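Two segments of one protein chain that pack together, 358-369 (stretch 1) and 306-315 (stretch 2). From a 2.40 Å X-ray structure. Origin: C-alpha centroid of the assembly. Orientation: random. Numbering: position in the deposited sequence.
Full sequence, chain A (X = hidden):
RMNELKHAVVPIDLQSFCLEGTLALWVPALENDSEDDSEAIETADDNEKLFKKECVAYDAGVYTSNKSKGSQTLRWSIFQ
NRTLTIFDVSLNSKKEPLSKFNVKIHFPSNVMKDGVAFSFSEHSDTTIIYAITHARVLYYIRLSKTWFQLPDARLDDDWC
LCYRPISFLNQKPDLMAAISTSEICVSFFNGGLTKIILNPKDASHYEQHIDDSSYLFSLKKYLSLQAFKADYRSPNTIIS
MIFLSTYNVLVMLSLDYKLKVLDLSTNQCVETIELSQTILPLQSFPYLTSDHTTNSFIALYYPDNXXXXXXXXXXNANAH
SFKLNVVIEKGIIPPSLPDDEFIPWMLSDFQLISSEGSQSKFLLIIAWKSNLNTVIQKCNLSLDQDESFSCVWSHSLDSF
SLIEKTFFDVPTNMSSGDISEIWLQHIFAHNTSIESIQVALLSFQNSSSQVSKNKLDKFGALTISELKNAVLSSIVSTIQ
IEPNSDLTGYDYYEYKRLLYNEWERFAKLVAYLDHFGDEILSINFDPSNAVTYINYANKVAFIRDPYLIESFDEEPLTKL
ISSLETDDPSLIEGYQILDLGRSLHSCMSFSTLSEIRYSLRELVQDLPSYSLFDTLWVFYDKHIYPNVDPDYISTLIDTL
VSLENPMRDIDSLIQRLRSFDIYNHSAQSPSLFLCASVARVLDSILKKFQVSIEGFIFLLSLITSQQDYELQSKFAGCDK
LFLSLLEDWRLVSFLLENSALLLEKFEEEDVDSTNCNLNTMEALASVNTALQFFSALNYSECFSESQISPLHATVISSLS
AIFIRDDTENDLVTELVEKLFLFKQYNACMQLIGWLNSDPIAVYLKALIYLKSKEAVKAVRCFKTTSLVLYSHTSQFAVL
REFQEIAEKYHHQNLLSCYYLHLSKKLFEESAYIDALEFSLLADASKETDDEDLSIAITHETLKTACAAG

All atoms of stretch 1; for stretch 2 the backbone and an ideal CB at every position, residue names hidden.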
# COMPACT_ATOMS: atom_id res chain seq x y z
N SER A 358 17.13 33.96 -24.73
CA SER A 358 16.56 35.16 -24.13
C SER A 358 15.11 35.32 -24.57
O SER A 358 14.18 35.17 -23.78
CB SER A 358 17.39 36.41 -24.47
OG SER A 358 17.46 36.61 -25.88
N GLN A 359 14.94 35.62 -25.86
CA GLN A 359 13.63 35.70 -26.48
C GLN A 359 13.69 35.02 -27.85
O GLN A 359 13.04 35.44 -28.81
CB GLN A 359 13.17 37.16 -26.59
CG GLN A 359 14.20 38.14 -27.15
CD GLN A 359 13.78 39.60 -26.98
OE1 GLN A 359 13.16 39.97 -25.99
NE2 GLN A 359 14.14 40.42 -27.96
N SER A 360 14.49 33.95 -27.92
CA SER A 360 14.69 33.19 -29.15
C SER A 360 14.16 31.76 -29.01
O SER A 360 13.85 31.10 -30.01
CB SER A 360 16.18 33.16 -29.53
OG SER A 360 16.96 32.50 -28.55
N LYS A 361 14.06 31.28 -27.77
CA LYS A 361 13.60 29.92 -27.50
C LYS A 361 12.26 29.92 -26.74
O LYS A 361 12.14 30.52 -25.66
CB LYS A 361 14.68 29.14 -26.75
CG LYS A 361 14.53 27.63 -26.79
CD LYS A 361 15.55 26.96 -25.88
CE LYS A 361 15.22 25.49 -25.66
NZ LYS A 361 16.07 24.91 -24.58
N PHE A 362 11.27 29.26 -27.32
CA PHE A 362 9.92 29.18 -26.76
C PHE A 362 9.45 27.74 -26.61
O PHE A 362 9.91 26.84 -27.32
CB PHE A 362 8.91 29.93 -27.64
CG PHE A 362 9.23 31.38 -27.83
CD1 PHE A 362 8.93 32.31 -26.84
CD2 PHE A 362 9.83 31.82 -29.00
CE1 PHE A 362 9.22 33.65 -27.02
CE2 PHE A 362 10.13 33.15 -29.19
CZ PHE A 362 9.83 34.07 -28.19
N LEU A 363 8.50 27.54 -25.69
CA LEU A 363 7.90 26.23 -25.45
C LEU A 363 6.38 26.35 -25.40
O LEU A 363 5.83 27.10 -24.59
CB LEU A 363 8.45 25.63 -24.16
CG LEU A 363 7.87 24.32 -23.62
CD1 LEU A 363 7.90 23.21 -24.67
CD2 LEU A 363 8.62 23.90 -22.37
N LEU A 364 5.71 25.60 -26.27
CA LEU A 364 4.25 25.59 -26.32
C LEU A 364 3.67 24.22 -25.97
O LEU A 364 3.87 23.25 -26.70
CB LEU A 364 3.74 26.05 -27.70
CG LEU A 364 2.23 26.28 -27.82
CD1 LEU A 364 1.83 27.63 -27.25
CD2 LEU A 364 1.77 26.18 -29.27
N ILE A 365 2.98 24.16 -24.83
CA ILE A 365 2.31 22.94 -24.38
C ILE A 365 0.84 23.01 -24.78
O ILE A 365 0.17 24.02 -24.53
CB ILE A 365 2.45 22.72 -22.86
CG1 ILE A 365 3.93 22.80 -22.44
CG2 ILE A 365 1.86 21.38 -22.44
CD1 ILE A 365 4.14 23.25 -21.01
N ILE A 366 0.35 21.95 -25.40
CA ILE A 366 -1.01 21.91 -25.93
C ILE A 366 -1.74 20.67 -25.43
O ILE A 366 -1.18 19.58 -25.47
CB ILE A 366 -1.00 21.86 -27.48
CG1 ILE A 366 0.04 22.83 -28.06
CG2 ILE A 366 -2.39 22.15 -28.03
CD1 ILE A 366 0.32 22.62 -29.54
N ALA A 367 -2.98 20.85 -24.99
CA ALA A 367 -3.85 19.75 -24.57
C ALA A 367 -5.01 19.53 -25.54
O ALA A 367 -5.75 20.47 -25.86
CB ALA A 367 -4.39 19.99 -23.16
N TRP A 368 -5.16 18.29 -25.99
CA TRP A 368 -6.21 17.91 -26.93
C TRP A 368 -7.22 17.02 -26.29
O TRP A 368 -6.89 16.18 -25.45
CB TRP A 368 -5.60 17.23 -28.15
CG TRP A 368 -4.69 18.16 -28.91
CD1 TRP A 368 -3.31 18.26 -28.82
CD2 TRP A 368 -5.09 19.20 -29.87
NE1 TRP A 368 -2.83 19.24 -29.65
CE2 TRP A 368 -3.85 19.85 -30.31
CE3 TRP A 368 -6.30 19.64 -30.40
CZ2 TRP A 368 -3.84 20.89 -31.23
CZ3 TRP A 368 -6.29 20.69 -31.33
CH2 TRP A 368 -5.08 21.30 -31.73
N LYS A 369 -8.47 17.19 -26.70
CA LYS A 369 -9.61 16.55 -26.06
C LYS A 369 -10.44 15.81 -27.10
O LYS A 369 -10.62 16.29 -28.22
CB LYS A 369 -10.46 17.63 -25.37
CG LYS A 369 -11.75 17.16 -24.73
CD LYS A 369 -12.48 18.35 -24.10
CE LYS A 369 -13.52 17.90 -23.09
NZ LYS A 369 -13.69 18.90 -21.99
N UNK A 306 -7.95 20.73 -40.18
CA UNK A 306 -7.11 19.69 -39.57
C UNK A 306 -6.27 20.19 -38.39
O UNK A 306 -5.04 20.31 -38.50
CB UNK A 306 -6.18 19.10 -40.63
N UNK A 307 -6.94 20.49 -37.28
CA UNK A 307 -6.29 20.79 -35.98
C UNK A 307 -5.76 22.19 -35.80
O UNK A 307 -5.50 22.61 -34.67
CB UNK A 307 -5.12 19.82 -35.77
N UNK A 308 -5.61 22.94 -36.89
CA UNK A 308 -5.26 24.35 -36.79
C UNK A 308 -3.77 24.66 -36.80
O UNK A 308 -2.96 23.84 -37.23
CB UNK A 308 -5.87 24.92 -35.51
N UNK A 309 -3.43 25.85 -36.33
CA UNK A 309 -2.05 26.32 -36.26
C UNK A 309 -1.95 27.39 -35.19
O UNK A 309 -2.96 27.83 -34.65
CB UNK A 309 -1.58 26.86 -37.61
N UNK A 310 -0.73 27.81 -34.88
CA UNK A 310 -0.50 28.76 -33.80
C UNK A 310 0.39 29.92 -34.23
O UNK A 310 1.30 29.74 -35.04
CB UNK A 310 0.13 28.05 -32.60
N UNK A 311 0.13 31.10 -33.67
CA UNK A 311 0.95 32.28 -33.91
C UNK A 311 1.56 32.80 -32.62
O UNK A 311 0.99 32.64 -31.54
CB UNK A 311 0.12 33.38 -34.58
N UNK A 312 2.74 33.42 -32.73
CA UNK A 312 3.34 34.15 -31.62
C UNK A 312 3.52 35.62 -32.00
O UNK A 312 3.90 35.93 -33.13
CB UNK A 312 4.68 33.53 -31.23
N UNK A 313 3.21 36.51 -31.06
CA UNK A 313 3.34 37.95 -31.26
C UNK A 313 4.17 38.56 -30.14
O UNK A 313 4.06 38.15 -28.98
CB UNK A 313 1.96 38.62 -31.33
N UNK A 314 4.98 39.56 -30.49
CA UNK A 314 5.72 40.35 -29.52
C UNK A 314 4.94 41.62 -29.21
O UNK A 314 4.44 42.29 -30.12
CB UNK A 314 7.12 40.68 -30.04
N UNK A 315 4.82 41.95 -27.93
CA UNK A 315 4.25 43.22 -27.51
C UNK A 315 5.37 44.21 -27.24
O UNK A 315 6.27 43.95 -26.42
CB UNK A 315 3.37 43.04 -26.27

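Leu 364 CA and the CA of 310 lie 9.4 Å apart, and the strands run with their directions 140° apart, too distant for backbone pairing. What joins them is therefore mostly side chain, and stretch 1 offers a row on alternate residues of its strand, Phe 362, Leu 364, Ile 366 and Trp 368, with Gln 359 in the loop before it.

Position 306 lies beyond this row. Its ideal CB has nothing of stretch 1 within 5.5 Å, so stretch 1 sets no demand, and a small polar residue is as good as many others. It is Ser 306, which makes no contact here.

At 307 the CB points toward stretch 1 and sits 4.3 Å from Trp 368 CH2. The backbone adds its own condition: phi is positive, at 81°, which favors glycine or asparagine but does not exclude others. Beside an indole, a flat ring or a compact side chain would suit. The residue is His 307, with chi1 in m. Its ring turns an edge toward the face of the Trp 368 six-membered ring, centroids 5.8 Å apart and planes at 60°. The backbone takes part as well, since His 307 O lies 3.2 Å from Trp 368 CH2, near the indole plane at its edge.

Position 308 is decided by its backbone. With phi/psi of 91/-161, a CB would be jammed against the carbonyl O of the residue before, and that alone calls for glycine. Gly 308 is what is found.

From 309 the chain is a strand, and sidedness takes over. The CB of 309 points away from stretch 1, which leaves the choice to other neighbors; the residue is Ser 309.

Position 310 points toward the row, its ideal CB 4.2 Å from Leu 364 CD2, with Ile 366 also within reach of a longer side chain. Leucine, methionine or an aromatic would all fit this aliphatic surface. Phe 310, chi1 m, takes the broadest share of contact in stretch 2. Leu 364 CD2 stands over one ring face, 3.9 Å from the centroid of the Phe 310 ring and 17° off its normal, a CH-pi contact. Ile 366 CD1 approaches Phe 310 CE1 obliquely at 3.7 Å, so one ring serves two aliphatic neighbors.

Position 311 is out of reach, and Ser 311 uses its hydroxyl elsewhere in the structure.

At 312 the CB again points toward stretch 1, but nothing lies within 5.5 Å of it. The gap toward Phe 362 asks for an apolar side chain with some length, such as isoleucine, leucine or methionine. Ile 312, in the m, t rotamer, extends CD1 over one face of the ring, 4.2 Å from Phe 362 CG.

Position 313 is out of reach and holds Tyr 313.

At 314 the CB points toward stretch 1, where the amide of Gln 359 could suit a long polar or charged chain. Lys 314 brings NZ to 3.8 Å from Gln 359 OE1, close but not a hydrogen bond, and Gln 359 is poorly ordered.

Position 315 is out of reach; it is Leu 315.

Stretch 2 (306-315) SHGSFSIYKL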
# COMPACT_ATOMS: atom_id res chain seq x y z
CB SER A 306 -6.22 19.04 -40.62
OG SER A 306 -5.28 19.97 -41.13
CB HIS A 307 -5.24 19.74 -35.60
CG HIS A 307 -5.78 18.33 -35.60
ND1 HIS A 307 -6.97 18.00 -35.06
CD2 HIS A 307 -5.25 17.15 -36.12
CE1 HIS A 307 -7.19 16.68 -35.21
NE2 HIS A 307 -6.14 16.16 -35.86
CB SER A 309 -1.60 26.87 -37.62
OG SER A 309 -2.45 27.91 -38.08
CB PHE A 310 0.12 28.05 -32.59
CG PHE A 310 -0.80 27.09 -31.90
CD1 PHE A 310 -0.87 25.76 -32.30
CD2 PHE A 310 -1.58 27.51 -30.82
CE1 PHE A 310 -1.71 24.87 -31.65
CE2 PHE A 310 -2.42 26.62 -30.17
CZ PHE A 310 -2.48 25.30 -30.59
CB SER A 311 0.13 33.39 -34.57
OG SER A 311 -0.14 33.09 -35.92
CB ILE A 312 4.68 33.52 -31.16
CG1 ILE A 312 4.43 32.16 -30.47
CG2 ILE A 312 5.43 34.46 -30.22
CD1 ILE A 312 5.68 31.41 -30.06
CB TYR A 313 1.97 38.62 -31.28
CG TYR A 313 1.10 38.26 -32.46
CD1 TYR A 313 0.37 37.08 -32.49
CD2 TYR A 313 0.97 39.14 -33.55
CE1 TYR A 313 -0.43 36.75 -33.56
CE2 TYR A 313 0.16 38.82 -34.63
CZ TYR A 313 -0.54 37.63 -34.63
OH TYR A 313 -1.35 37.29 -35.69
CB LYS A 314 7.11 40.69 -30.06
CG LYS A 314 7.98 41.55 -29.14
CD LYS A 314 8.74 40.72 -28.12
CE LYS A 314 9.37 41.58 -27.03
NZ LYS A 314 10.56 42.34 -27.49
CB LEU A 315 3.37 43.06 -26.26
CG LEU A 315 2.00 43.75 -26.21
CD1 LEU A 315 1.54 43.84 -24.77
CD2 LEU A 315 1.96 45.13 -26.85
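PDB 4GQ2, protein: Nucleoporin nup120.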